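Local coordinates for protein insulinase family protease (Yersinia pestis, PDB 3GO9) that is a predicted insulinase-family (M16) protease, perhaps without activity because the family's zinc-binding motif is incomplete, at residues 213-218 with 394-399; 26-31 with 36-41; 102-107 with 115-120. All coordinates share one frame; numbering follows the deposited sequence.

Contact 1: residues 213-218 with 394-399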
ATOM      1  N   THR A 213       0.093  -5.891 -15.793  1.00  6.82           N
ATOM      2  CA  THR A 213      -1.344  -6.002 -15.537  1.00  7.37           C
ATOM      3  C   THR A 213      -1.977  -4.643 -15.680  1.00  8.58           C
ATOM      4  O   THR A 213      -1.538  -3.663 -15.014  1.00  8.41           O
ATOM      5  CB  THR A 213      -1.669  -6.524 -14.145  1.00  7.46           C
ATOM      6  OG1 THR A 213      -0.966  -7.775 -13.905  1.00 11.38           O
ATOM      7  CG2 THR A 213      -3.131  -6.735 -13.945  1.00 10.51           C
ATOM      8  N   LEU A 214      -3.035  -4.607 -16.491  1.00  9.04           N
ATOM      9  CA  LEU A 214      -3.857  -3.409 -16.597  1.00  7.05           C
ATOM     10  C   LEU A 214      -5.123  -3.538 -15.756  1.00  8.36           C
ATOM     11  O   LEU A 214      -5.798  -4.573 -15.827  1.00  9.25           O
ATOM     12  CB  LEU A 214      -4.265  -3.171 -18.054  1.00  8.35           C
ATOM     13  CG  LEU A 214      -5.179  -1.974 -18.315  1.00  8.35           C
ATOM     14  CD1 LEU A 214      -4.491  -0.639 -18.150  1.00 12.35           C
ATOM     15  CD2 LEU A 214      -5.809  -2.091 -19.733  1.00 12.72           C
ATOM     16  N   TYR A 215      -5.411  -2.521 -14.950  1.00  6.97           N
ATOM     17  CA  TYR A 215      -6.623  -2.501 -14.165  1.00  8.42           C
ATOM     18  C   TYR A 215      -7.469  -1.314 -14.605  1.00  7.57           C
ATOM     19  O   TYR A 215      -6.949  -0.249 -14.883  1.00  7.50           O
ATOM     20  CB  TYR A 215      -6.334  -2.281 -12.658  1.00  7.82           C
ATOM     21  CG  TYR A 215      -5.399  -3.278 -12.021  1.00  8.57           C
ATOM     22  CD1 TYR A 215      -5.914  -4.295 -11.209  1.00 10.75           C
ATOM     23  CD2 TYR A 215      -4.054  -3.167 -12.167  1.00  9.04           C
ATOM     24  CE1 TYR A 215      -5.052  -5.241 -10.621  1.00  9.29           C
ATOM     25  CE2 TYR A 215      -3.202  -4.087 -11.618  1.00  9.35           C
ATOM     26  CZ  TYR A 215      -3.733  -5.114 -10.823  1.00 10.73           C
ATOM     27  OH  TYR A 215      -2.857  -6.033 -10.214  1.00 15.09           O
ATOM     28  N   VAL A 216      -8.795  -1.511 -14.661  1.00  7.74           N
ATOM     29  CA  VAL A 216      -9.713  -0.478 -15.040  1.00  8.21           C
ATOM     30  C   VAL A 216     -10.883  -0.542 -14.054  1.00  8.53           C
ATOM     31  O   VAL A 216     -11.495  -1.634 -13.863  1.00  9.42           O
ATOM     32  CB  VAL A 216     -10.263  -0.665 -16.461  1.00  8.50           C
ATOM     33  CG1 VAL A 216     -11.309   0.426 -16.848  1.00  8.93           C
ATOM     34  CG2 VAL A 216      -9.111  -0.709 -17.490  1.00 11.31           C
ATOM     35  N   VAL A 217     -11.248   0.619 -13.526  1.00  7.27           N
ATOM     36  CA  VAL A 217     -12.456   0.737 -12.692  1.00  7.83           C
ATOM     37  C   VAL A 217     -13.310   1.875 -13.218  1.00  9.53           C
ATOM     38  O   VAL A 217     -12.815   3.013 -13.341  1.00  9.31           O
ATOM     39  CB  VAL A 217     -12.091   1.085 -11.254  1.00  7.72           C
ATOM     40  CG1 VAL A 217     -13.352   1.344 -10.384  1.00  8.10           C
ATOM     41  CG2 VAL A 217     -11.239  -0.073 -10.638  1.00  9.00           C
ATOM     42  N   GLY A 218     -14.592   1.591 -13.433  1.00  8.62           N
ATOM     43  CA  GLY A 218     -15.481   2.666 -13.845  1.00  9.52           C
ATOM     44  C   GLY A 218     -16.705   2.179 -14.533  1.00  9.68           C
ATOM     45  O   GLY A 218     -16.909   0.986 -14.726  1.00  9.77           O
ATOM     46  N   GLN A 394      -7.739   0.230  -3.301  1.00 11.19           N
ATOM     47  CA  GLN A 394      -7.998  -0.955  -2.495  1.00 11.36           C
ATOM     48  C   GLN A 394      -7.613  -2.218  -3.235  1.00 10.99           C
ATOM     49  O   GLN A 394      -6.970  -3.106  -2.655  1.00 11.16           O
ATOM     50  CB  GLN A 394      -9.468  -1.014  -2.068  1.00 11.15           C
ATOM     51  CG  GLN A 394      -9.820  -0.006  -0.994  1.00 13.61           C
ATOM     52  CD  GLN A 394     -11.218  -0.129  -0.428  1.00 18.87           C
ATOM     53  OE1 GLN A 394     -12.002  -1.028  -0.791  1.00 23.17           O
ATOM     54  NE2 GLN A 394     -11.576   0.839   0.436  1.00 15.49           N
ATOM     55  N   ARG A 395      -7.981  -2.298  -4.533  1.00  9.43           N
ATOM     56  CA  ARG A 395      -7.620  -3.468  -5.320  1.00  9.84           C
ATOM     57  C   ARG A 395      -6.103  -3.608  -5.461  1.00  9.82           C
ATOM     58  O   ARG A 395      -5.592  -4.704  -5.281  1.00 11.86           O
ATOM     59  CB  ARG A 395      -8.251  -3.408  -6.712  1.00 10.58           C
ATOM     60  CG  ARG A 395      -7.980  -4.671  -7.530  1.00 10.74           C
ATOM     61  CD  ARG A 395      -8.609  -5.894  -6.993  1.00 10.53           C
ATOM     62  NE  ARG A 395      -8.553  -6.981  -7.970  1.00 10.73           N
ATOM     63  CZ  ARG A 395      -9.157  -8.163  -7.798  1.00 12.55           C
ATOM     64  NH1 ARG A 395      -9.908  -8.408  -6.707  1.00 14.38           N
ATOM     65  NH2 ARG A 395      -9.049  -9.107  -8.739  1.00 16.29           N
ATOM     66  N   LEU A 396      -5.396  -2.510  -5.773  1.00  9.58           N
ATOM     67  CA  LEU A 396      -3.927  -2.590  -5.914  1.00 10.68           C
ATOM     68  C   LEU A 396      -3.305  -2.998  -4.572  1.00 13.05           C
ATOM     69  O   LEU A 396      -2.360  -3.785  -4.519  1.00 14.83           O
ATOM     70  CB  LEU A 396      -3.345  -1.268  -6.376  1.00 12.06           C
ATOM     71  CG  LEU A 396      -3.684  -0.816  -7.789  1.00 14.68           C
ATOM     72  CD1 LEU A 396      -2.750   0.266  -8.280  1.00 14.28           C
ATOM     73  CD2 LEU A 396      -3.753  -1.978  -8.804  1.00 19.14           C
ATOM     74  N   ARG A 397      -3.849  -2.492  -3.481  1.00 13.42           N
ATOM     75  CA  ARG A 397      -3.309  -2.869  -2.165  1.00 14.33           C
ATOM     76  C   ARG A 397      -3.511  -4.341  -1.908  1.00 14.54           C
ATOM     77  O   ARG A 397      -2.588  -5.063  -1.500  1.00 13.65           O
ATOM     78  CB  ARG A 397      -3.901  -2.054  -1.067  1.00 15.30           C
ATOM     79  CG  ARG A 397      -3.230  -2.349   0.303  1.00 21.87           C
ATOM     80  CD  ARG A 397      -3.668  -1.344   1.402  1.00 28.47           C
ATOM     81  NE  ARG A 397      -4.017  -0.031   0.836  1.00 35.55           N
ATOM     82  CZ  ARG A 397      -5.242   0.514   0.781  1.00 38.85           C
ATOM     83  NH1 ARG A 397      -5.384   1.716   0.212  1.00 41.78           N
ATOM     84  NH2 ARG A 397      -6.320  -0.091   1.289  1.00 41.19           N
ATOM     85  N   SER A 398      -4.689  -4.837  -2.263  1.00 13.39           N
ATOM     86  CA  SER A 398      -4.960  -6.250  -2.156  1.00 15.22           C
ATOM     87  C   SER A 398      -4.008  -7.094  -2.974  1.00 15.80           C
ATOM     88  O   SER A 398      -3.498  -8.127  -2.513  1.00 17.71           O
ATOM     89  CB  SER A 398      -6.402  -6.514  -2.589  1.00 15.62           C
ATOM     90  OG  SER A 398      -6.727  -7.883  -2.478  1.00 19.21           O
ATOM     91  N   GLN A 399      -3.749  -6.658  -4.191  1.00 15.76           N
ATOM     92  CA  GLN A 399      -2.983  -7.412  -5.137  1.00 16.85           C
ATOM     93  C   GLN A 399      -1.492  -7.352  -4.728  1.00 18.80           C
ATOM     94  O   GLN A 399      -0.787  -8.386  -4.730  1.00 20.58           O
ATOM     95  CB  GLN A 399      -3.153  -6.814  -6.528  1.00 17.12           C
ATOM     96  CG  GLN A 399      -4.562  -7.003  -7.136  1.00 18.85           C
ATOM     97  CD  GLN A 399      -4.668  -8.247  -7.963  1.00 19.78           C
ATOM     98  OE1 GLN A 399      -5.386  -9.199  -7.586  1.00 23.77           O
ATOM     99  NE2 GLN A 399      -3.965  -8.272  -9.066  1.00 18.82           N
TER
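Tyr215 reaches from strand 213-218 to the helix segment 394-399, and its ring carries nearly all of the contact. The strand is an inner member of the mixed sheet of the M16-type fold, and helix 388-401, far on in the chain, packs against that sheet. The axes of the two short segments are roughly antiparallel, with 148° between their directions, and come no closer than 10.7 Å, a gap that the Tyr215 ring spans.

The apolar part is a CH-pi contact. Leu396 sends CD2 over the middle of the Tyr215 ring, 3.5 Å from its centroid and 10° off the ring normal, while CG2 of Thr213, from the tyrosine's own strand, lies on the opposite face nearer the rim. The phenol is thus sandwiched between two methyl groups. In Tyr215, CG lies beside the backbone N (chi1 -56°), which sends the ring out to the helix. Arg395 adds its CG at 4.2 Å from Tyr215 CD1, an oblique approach. Gln399 crosses the phenol obliquely, and its aliphatic CG packs within 3.6 Å of Tyr215 OH.

The polar part lies beyond the ring. Arg395 turns its guanidinium to other partners: a salt bridge to Asp405, a cation-pi contact with Trp26 and a hydrogen bond from NH2 to Gln38 OE1.

Contact 2: residues 26-31 with 36-41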
ATOM      1  N   TRP A  26     -14.786  -8.419 -10.082  1.00 16.00           N
ATOM      2  CA  TRP A  26     -13.523  -8.160 -10.780  1.00 16.72           C
ATOM      3  C   TRP A  26     -13.324  -9.179 -11.873  1.00 18.21           C
ATOM      4  O   TRP A  26     -12.897 -10.327 -11.553  1.00 19.60           O
ATOM      5  CB  TRP A  26     -12.334  -8.156  -9.832  1.00 16.82           C
ATOM      6  CG  TRP A  26     -12.134  -6.864  -9.137  1.00 14.83           C
ATOM      7  CD1 TRP A  26     -12.553  -6.515  -7.917  1.00 14.58           C
ATOM      8  CD2 TRP A  26     -11.459  -5.751  -9.664  1.00 10.84           C
ATOM      9  NE1 TRP A  26     -12.168  -5.259  -7.613  1.00 16.44           N
ATOM     10  CE2 TRP A  26     -11.503  -4.737  -8.699  1.00 12.85           C
ATOM     11  CE3 TRP A  26     -10.830  -5.508 -10.887  1.00 10.88           C
ATOM     12  CZ2 TRP A  26     -10.927  -3.519  -8.890  1.00 12.58           C
ATOM     13  CZ3 TRP A  26     -10.231  -4.289 -11.077  1.00 10.48           C
ATOM     14  CH2 TRP A  26     -10.286  -3.297 -10.075  1.00 11.26           C
ATOM     15  N   GLN A  27     -13.648  -8.777 -13.118  1.00 15.72           N
ATOM     16  CA  GLN A  27     -13.492  -9.550 -14.326  1.00 15.79           C
ATOM     17  C   GLN A  27     -12.026  -9.592 -14.674  1.00 15.02           C
ATOM     18  O   GLN A  27     -11.339  -8.580 -14.602  1.00 13.72           O
ATOM     19  CB  GLN A  27     -14.228  -8.950 -15.507  1.00 16.55           C
ATOM     20  CG  GLN A  27     -15.706  -8.586 -15.219  1.00 22.52           C
ATOM     21  CD  GLN A  27     -16.374  -7.867 -16.349  1.00 27.48           C
ATOM     22  OE1 GLN A  27     -17.050  -6.848 -16.132  1.00 29.15           O
ATOM     23  NE2 GLN A  27     -16.188  -8.376 -17.576  1.00 27.99           N
ATOM     24  N   GLN A  28     -11.540 -10.752 -15.051  1.00 13.68           N
ATOM     25  CA  GLN A  28     -10.107 -10.845 -15.371  1.00 14.34           C
ATOM     26  C   GLN A  28      -9.866 -11.604 -16.640  1.00 14.14           C
ATOM     27  O   GLN A  28     -10.648 -12.469 -17.045  1.00 13.88           O
ATOM     28  CB  GLN A  28      -9.402 -11.536 -14.251  1.00 15.61           C
ATOM     29  CG  GLN A  28      -9.685 -10.911 -12.864  1.00 20.52           C
ATOM     30  CD  GLN A  28      -8.950 -11.592 -11.779  1.00 25.47           C
ATOM     31  OE1 GLN A  28      -7.969 -11.081 -11.262  1.00 31.36           O
ATOM     32  NE2 GLN A  28      -9.431 -12.766 -11.396  1.00 31.75           N
ATOM     33  N   GLY A  29      -8.803 -11.264 -17.327  1.00 12.14           N
ATOM     34  CA  GLY A  29      -8.421 -12.022 -18.498  1.00 13.57           C
ATOM     35  C   GLY A  29      -6.923 -11.958 -18.718  1.00 12.35           C
ATOM     36  O   GLY A  29      -6.201 -11.198 -18.041  1.00 10.79           O
ATOM     37  N   LYS A  30      -6.468 -12.775 -19.663  1.00 13.44           N
ATOM     38  CA  LYS A  30      -5.058 -12.855 -20.044  1.00 13.79           C
ATOM     39  C   LYS A  30      -5.018 -12.920 -21.574  1.00 13.50           C
ATOM     40  O   LYS A  30      -5.791 -13.649 -22.179  1.00 15.16           O
ATOM     41  CB  LYS A  30      -4.328 -14.081 -19.459  1.00 15.28           C
ATOM     42  CG  LYS A  30      -3.773 -13.868 -18.121  1.00 19.81           C
ATOM     43  CD  LYS A  30      -2.850 -14.982 -17.643  1.00 22.75           C
ATOM     44  CE  LYS A  30      -2.747 -14.952 -16.119  1.00 26.59           C
ATOM     45  NZ  LYS A  30      -1.935 -13.818 -15.578  1.00 25.02           N
ATOM     46  N   LEU A  31      -4.111 -12.187 -22.192  1.00 10.40           N
ATOM     47  CA  LEU A  31      -3.924 -12.253 -23.612  1.00 10.98           C
ATOM     48  C   LEU A  31      -2.924 -13.373 -23.899  1.00 11.36           C
ATOM     49  O   LEU A  31      -2.276 -13.881 -23.018  1.00 10.80           O
ATOM     50  CB  LEU A  31      -3.429 -10.933 -24.192  1.00 10.56           C
ATOM     51  CG  LEU A  31      -4.237  -9.651 -23.821  1.00 11.39           C
ATOM     52  CD1 LEU A  31      -3.709  -8.403 -24.505  1.00 10.03           C
ATOM     53  CD2 LEU A  31      -5.729  -9.845 -24.167  1.00 12.53           C
ATOM     54  N   SER A  36      -1.962  -9.332 -18.641  1.00  8.30           N
ATOM     55  CA  SER A  36      -3.120  -9.558 -17.757  1.00  8.32           C
ATOM     56  C   SER A  36      -3.944  -8.314 -17.650  1.00  8.44           C
ATOM     57  O   SER A  36      -3.399  -7.199 -17.689  1.00  8.84           O
ATOM     58  CB  SER A  36      -2.636  -9.949 -16.364  1.00  9.66           C
ATOM     59  OG  SER A  36      -1.939 -11.206 -16.405  1.00 11.39           O
ATOM     60  N   TRP A  37      -5.251  -8.486 -17.508  1.00  8.68           N
ATOM     61  CA  TRP A  37      -6.114  -7.322 -17.284  1.00  9.27           C
ATOM     62  C   TRP A  37      -7.209  -7.666 -16.277  1.00  9.78           C
ATOM     63  O   TRP A  37      -7.600  -8.840 -16.155  1.00  9.54           O
ATOM     64  CB  TRP A  37      -6.718  -6.793 -18.584  1.00 10.04           C
ATOM     65  CG  TRP A  37      -7.501  -7.763 -19.387  1.00 11.71           C
ATOM     66  CD1 TRP A  37      -7.025  -8.573 -20.394  1.00 15.68           C
ATOM     67  CD2 TRP A  37      -8.909  -8.048 -19.287  1.00 16.31           C
ATOM     68  NE1 TRP A  37      -8.045  -9.339 -20.919  1.00 18.60           N
ATOM     69  CE2 TRP A  37      -9.211  -9.025 -20.275  1.00 18.00           C
ATOM     70  CE3 TRP A  37      -9.934  -7.555 -18.491  1.00 17.65           C
ATOM     71  CZ2 TRP A  37     -10.510  -9.545 -20.465  1.00 19.83           C
ATOM     72  CZ3 TRP A  37     -11.242  -8.067 -18.674  1.00 19.80           C
ATOM     73  CH2 TRP A  37     -11.511  -9.060 -19.649  1.00 19.26           C
ATOM     74  N   GLN A  38      -7.684  -6.614 -15.592  1.00  8.74           N
ATOM     75  CA  GLN A  38      -8.708  -6.764 -14.592  1.00  8.55           C
ATOM     76  C   GLN A  38      -9.623  -5.559 -14.705  1.00  9.29           C
ATOM     77  O   GLN A  38      -9.155  -4.450 -14.771  1.00 10.12           O
ATOM     78  CB  GLN A  38      -8.125  -6.855 -13.200  1.00  8.75           C
ATOM     79  CG  GLN A  38      -7.115  -7.947 -12.963  1.00  9.34           C
ATOM     80  CD  GLN A  38      -6.713  -8.124 -11.510  1.00 11.27           C
ATOM     81  OE1 GLN A  38      -7.380  -7.645 -10.564  1.00 12.03           O
ATOM     82  NE2 GLN A  38      -5.590  -8.794 -11.316  1.00 12.79           N
ATOM     83  N   LEU A  39     -10.935  -5.792 -14.718  1.00  8.72           N
ATOM     84  CA  LEU A  39     -11.902  -4.742 -14.914  1.00  9.41           C
ATOM     85  C   LEU A  39     -12.996  -4.837 -13.824  1.00  9.22           C
ATOM     86  O   LEU A  39     -13.577  -5.900 -13.565  1.00 10.25           O
ATOM     87  CB  LEU A  39     -12.541  -4.909 -16.298  1.00 10.51           C
ATOM     88  CG  LEU A  39     -13.782  -4.143 -16.619  1.00 17.56           C
ATOM     89  CD1 LEU A  39     -13.561  -2.639 -16.447  1.00 22.18           C
ATOM     90  CD2 LEU A  39     -14.147  -4.529 -18.065  1.00 21.74           C
ATOM     91  N   LEU A  40     -13.286  -3.708 -13.206  1.00  9.40           N
ATOM     92  CA  LEU A  40     -14.376  -3.578 -12.298  1.00  8.89           C
ATOM     93  C   LEU A  40     -15.371  -2.577 -12.882  1.00  9.96           C
ATOM     94  O   LEU A  40     -15.127  -1.380 -12.852  1.00  9.30           O
ATOM     95  CB  LEU A  40     -13.893  -3.064 -10.916  1.00  9.69           C
ATOM     96  CG  LEU A  40     -14.992  -2.965  -9.844  1.00 10.09           C
ATOM     97  CD1 LEU A  40     -15.642  -4.320  -9.561  1.00 11.93           C
ATOM     98  CD2 LEU A  40     -14.528  -2.289  -8.525  1.00 12.94           C
ATOM     99  N   ALA A  41     -16.490  -3.058 -13.436  1.00 10.41           N
ATOM    100  CA  ALA A  41     -17.530  -2.127 -13.877  1.00 10.70           C
ATOM    101  C   ALA A  41     -18.283  -1.575 -12.658  1.00 11.59           C
ATOM    102  O   ALA A  41     -18.641  -2.341 -11.747  1.00 12.29           O
ATOM    103  CB  ALA A  41     -18.520  -2.869 -14.823  1.00 11.65           C
TER
HETATM  104  O   HOH W   1     -17.049  -5.909 -13.428  1.00 17.02           O
HETATM  105  O   HOH W   2      -8.487 -11.783 -22.534  1.00 22.41           O
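The indole of Trp26 takes Leu40 on one face: CB of the leucine stands 3.5 Å from the centroid of the six-membered ring, almost on its normal, and CG anti to the backbone N (chi1 -177°) carries the two methyls along the same indole. Gln38 C lies in the plane of the Trp26 ring at its edge. The indole of Trp37 lies flat over the backbone of Gly29, whose CA is 3.8 Å from the centroid of the five-membered ring; with no side chain on Gly29, the indole can lie against its main chain. At the edge of Trp37, Leu31 CD2 comes near the plane, and a water in the plane accepts from NE1 at 3.0 Å.

Strands 26-30 and 36-41 form an antiparallel beta hairpin at the margin of the mixed sheet, with 26-30 outermost within the chain. Gln27 with Leu39 and Gly29 with Trp37 are its hydrogen-bonded pairs; Leu39 N reaches Gln27 O at 2.8 Å, in the carbonyl plane.

Among the polar side chains, Gln28 and Gln38 run side by side with their amide planes 87° apart, and Gln28 OE1 comes to 3.2 Å from CD of Gln38, whose own amide oxygen is taken up by Arg395. Lys30, bent at its last torsion (chi4 -73°), folds NZ back to donate to Ser36 OG at 2.7 Å.

Contact 3: residues 102-107 with 115-120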
ATOM      1  N   ARG A 102      -7.113  13.275  -4.463  1.00 13.52           N
ATOM      2  CA  ARG A 102      -6.055  12.261  -4.327  1.00 14.97           C
ATOM      3  C   ARG A 102      -5.347  12.056  -5.660  1.00 15.83           C
ATOM      4  O   ARG A 102      -5.109  10.897  -6.059  1.00 15.01           O
ATOM      5  CB  ARG A 102      -6.661  10.946  -3.830  1.00 15.54           C
ATOM      6  CG  ARG A 102      -7.291  11.085  -2.436  1.00 17.28           C
ATOM      7  CD  ARG A 102      -8.008   9.832  -1.976  1.00 15.77           C
ATOM      8  NE  ARG A 102      -9.201   9.608  -2.761  1.00 15.10           N
ATOM      9  CZ  ARG A 102     -10.391  10.134  -2.504  1.00 16.92           C
ATOM     10  NH1 ARG A 102     -11.420   9.889  -3.287  1.00 15.15           N
ATOM     11  NH2 ARG A 102     -10.544  10.910  -1.426  1.00 17.58           N
ATOM     12  N   PRO A 103      -4.975  13.174  -6.320  1.00 15.30           N
ATOM     13  CA  PRO A 103      -4.414  13.028  -7.679  1.00 15.79           C
ATOM     14  C   PRO A 103      -3.152  12.235  -7.616  1.00 15.95           C
ATOM     15  O   PRO A 103      -2.413  12.313  -6.617  1.00 16.40           O
ATOM     16  CB  PRO A 103      -4.155  14.448  -8.140  1.00 16.48           C
ATOM     17  CG  PRO A 103      -4.101  15.254  -6.806  1.00 16.67           C
ATOM     18  CD  PRO A 103      -5.078  14.589  -5.913  1.00 16.74           C
ATOM     19  N   LEU A 104      -2.932  11.436  -8.654  1.00 13.21           N
ATOM     20  CA  LEU A 104      -1.743  10.607  -8.741  1.00 12.32           C
ATOM     21  C   LEU A 104      -0.789  11.157  -9.757  1.00 11.27           C
ATOM     22  O   LEU A 104      -1.183  11.706 -10.775  1.00 10.32           O
ATOM     23  CB  LEU A 104      -2.094   9.181  -9.146  1.00 12.95           C
ATOM     24  CG  LEU A 104      -2.805   8.355  -8.072  1.00 14.86           C
ATOM     25  CD1 LEU A 104      -3.283   6.999  -8.593  1.00 13.60           C
ATOM     26  CD2 LEU A 104      -1.883   8.157  -6.883  1.00 17.84           C
ATOM     27  N   PRO A 105       0.484  10.979  -9.478  1.00 11.08           N
ATOM     28  CA  PRO A 105       1.418  11.292 -10.553  1.00 11.65           C
ATOM     29  C   PRO A 105       1.246  10.344 -11.719  1.00  9.91           C
ATOM     30  O   PRO A 105       0.784   9.206 -11.554  1.00 10.27           O
ATOM     31  CB  PRO A 105       2.788  11.124  -9.912  1.00 12.05           C
ATOM     32  CG  PRO A 105       2.581  10.226  -8.730  1.00 16.28           C
ATOM     33  CD  PRO A 105       1.136  10.346  -8.312  1.00 11.82           C
ATOM     34  N   PRO A 106       1.741  10.740 -12.891  1.00 10.36           N
ATOM     35  CA  PRO A 106       1.602   9.864 -14.067  1.00 10.71           C
ATOM     36  C   PRO A 106       2.234   8.509 -13.907  1.00 10.47           C
ATOM     37  O   PRO A 106       1.732   7.510 -14.418  1.00 10.25           O
ATOM     38  CB  PRO A 106       2.271  10.659 -15.187  1.00 11.61           C
ATOM     39  CG  PRO A 106       2.160  12.045 -14.770  1.00 12.98           C
ATOM     40  CD  PRO A 106       2.332  12.032 -13.263  1.00 11.83           C
ATOM     41  N   ALA A 107       3.343   8.473 -13.206  1.00  8.91           N
ATOM     42  CA  ALA A 107       3.955   7.197 -12.855  1.00  9.25           C
ATOM     43  C   ALA A 107       4.652   7.286 -11.521  1.00  9.75           C
ATOM     44  O   ALA A 107       5.087   8.352 -11.087  1.00  9.68           O
ATOM     45  CB  ALA A 107       4.955   6.760 -13.905  1.00 10.21           C
ATOM     46  N   LEU A 115       4.222   1.895 -11.771  1.00  8.77           N
ATOM     47  CA  LEU A 115       2.768   2.015 -11.835  1.00  9.27           C
ATOM     48  C   LEU A 115       2.445   3.267 -12.626  1.00  8.45           C
ATOM     49  O   LEU A 115       2.806   4.392 -12.180  1.00 10.79           O
ATOM     50  CB  LEU A 115       2.186   2.152 -10.424  1.00  9.01           C
ATOM     51  CG  LEU A 115       0.684   2.494 -10.330  1.00 11.43           C
ATOM     52  CD1 LEU A 115      -0.096   1.324 -10.848  1.00 13.82           C
ATOM     53  CD2 LEU A 115       0.240   2.812  -8.893  1.00 12.95           C
ATOM     54  N   TYR A 116       1.759   3.088 -13.782  1.00  6.71           N
ATOM     55  CA  TYR A 116       1.239   4.191 -14.593  1.00  8.20           C
ATOM     56  C   TYR A 116      -0.221   4.423 -14.237  1.00  8.28           C
ATOM     57  O   TYR A 116      -0.982   3.474 -14.120  1.00  9.97           O
ATOM     58  CB  TYR A 116       1.335   3.868 -16.088  1.00  8.57           C
ATOM     59  CG  TYR A 116       2.773   3.763 -16.581  1.00  7.48           C
ATOM     60  CD1 TYR A 116       3.453   4.855 -16.958  1.00  7.99           C
ATOM     61  CD2 TYR A 116       3.455   2.535 -16.583  1.00  7.87           C
ATOM     62  CE1 TYR A 116       4.734   4.765 -17.463  1.00  6.75           C
ATOM     63  CE2 TYR A 116       4.798   2.460 -17.000  1.00  8.52           C
ATOM     64  CZ  TYR A 116       5.404   3.577 -17.458  1.00  9.16           C
ATOM     65  OH  TYR A 116       6.737   3.625 -17.865  1.00  9.61           O
ATOM     66  N   SER A 117      -0.632   5.697 -14.124  1.00  8.06           N
ATOM     67  CA  SER A 117      -1.976   6.009 -13.665  1.00  9.64           C
ATOM     68  C   SER A 117      -2.608   7.086 -14.524  1.00  8.92           C
ATOM     69  O   SER A 117      -2.034   8.175 -14.682  1.00  9.95           O
ATOM     70  CB  SER A 117      -1.997   6.480 -12.207  1.00 10.50           C
ATOM     71  OG  SER A 117      -1.433   5.540 -11.271  1.00 11.52           O
ATOM     72  N   LEU A 118      -3.818   6.812 -14.992  1.00  6.84           N
ATOM     73  CA  LEU A 118      -4.673   7.785 -15.672  1.00  8.16           C
ATOM     74  C   LEU A 118      -6.079   7.781 -15.042  1.00  8.85           C
ATOM     75  O   LEU A 118      -6.599   6.734 -14.618  1.00 10.00           O
ATOM     76  CB  LEU A 118      -4.767   7.503 -17.165  1.00  8.14           C
ATOM     77  CG  LEU A 118      -3.580   8.005 -17.980  1.00 10.07           C
ATOM     78  CD1 LEU A 118      -3.344   7.259 -19.280  1.00 17.82           C
ATOM     79  CD2 LEU A 118      -3.836   9.483 -18.319  1.00 13.69           C
ATOM     80  N   SER A 119      -6.712   8.946 -14.986  1.00  9.09           N
ATOM     81  CA  SER A 119      -8.044   9.125 -14.432  1.00  9.38           C
ATOM     82  C   SER A 119      -8.777   9.991 -15.445  1.00 10.46           C
ATOM     83  O   SER A 119      -8.366  11.153 -15.643  1.00 10.21           O
ATOM     84  CB  SER A 119      -7.958   9.904 -13.097  1.00  8.90           C
ATOM     85  OG  SER A 119      -9.263  10.296 -12.633  1.00  9.84           O
ATOM     86  N   LEU A 120      -9.775   9.429 -16.114  1.00 10.25           N
ATOM     87  CA  LEU A 120     -10.428  10.071 -17.232  1.00 11.02           C
ATOM     88  C   LEU A 120     -11.805  10.527 -16.822  1.00 11.85           C
ATOM     89  O   LEU A 120     -12.497   9.905 -16.012  1.00 11.42           O
ATOM     90  CB  LEU A 120     -10.599   9.100 -18.405  1.00 11.35           C
ATOM     91  CG  LEU A 120      -9.359   8.376 -18.849  1.00 10.99           C
ATOM     92  CD1 LEU A 120      -9.686   7.437 -20.005  1.00 14.59           C
ATOM     93  CD2 LEU A 120      -8.284   9.393 -19.228  1.00 11.96           C
TER
HETATM   94  O   HOH W   3      -3.061  10.274 -12.809  1.00 23.79           O
HETATM   95  O   HOH W   4       1.060   6.464 -10.900  1.00 11.87           O
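Leu104 and Ser117 face each other across the contact, each with its CB directed at the opposing segment. The leucine touches with one branch: CD1 comes to 3.6 Å from Ser117 OG and also reaches Ser117 CB. Ser117 sets its hydroxyl beside the backbone N (chi1 -58°), where OG donates to a water 2.7 Å away. That water in turn gives its protons to Pro105 O and Leu115 O, at 2.8 and 3.0 Å, and thereby joins the two segments through three bonds.

Ala107 and Tyr116 point to a common face of the sheet. The alanine methyl comes obliquely to the phenol, its CB 3.9 Å from Tyr116 CD1. Pro75 of helix 70-80 packs on both residues, and the far end of the tyrosine is held by a hydrogen bond between its OH and that of Tyr207.

These residues mark the point where the loop after helix 87-95 enters the mixed sheet of the M16-type fold as strand 107-109, antiparallel to 114-120. Ala107 and Tyr116 are a non-hydrogen-bonded pair, and Ala107 CA makes a CA-H...O contact with Leu115 O. The approach to this pair is lined by Pro105 and Pro106, which have no backbone N-H to donate, and a single direct hydrogen bond joins the segments: Ser117 N to Pro106 O at 3.0 Å, fairly straight at 158°, with the donor 37° above the carbonyl plane. The CB atoms of both prolines turn away from strand 115-120, and their carbonyl oxygens do the bonding.

Further back along the loop, a second water lies within hydrogen-bonding distance of both Leu104 O and Ser117 O, the latter at 3.0 Å.

How the contacts relate
All three contacts involve the same mixed sheet. Contact 2 pairs two strands at its margin, contact 3 brings a loop into it beyond the middle, and contact 1 packs a distant helix on it. Contact 1 is the buried one and rests mainly on apolar packing; contacts 2 and 3 are partly buried, contact 2 resting on four backbone hydrogen bonds and contact 3 on one, helped by bridging waters. Contacts 1 and 2 adjoin, since strands 213-218 and 36-41 are neighbours, where Gln38 N probably donates to Leu214 O. Contact 1 also meets contact 3, where Leu396 packs on Leu115, whereas contacts 2 and 3 stay about 11 Å apart at their nearest atoms.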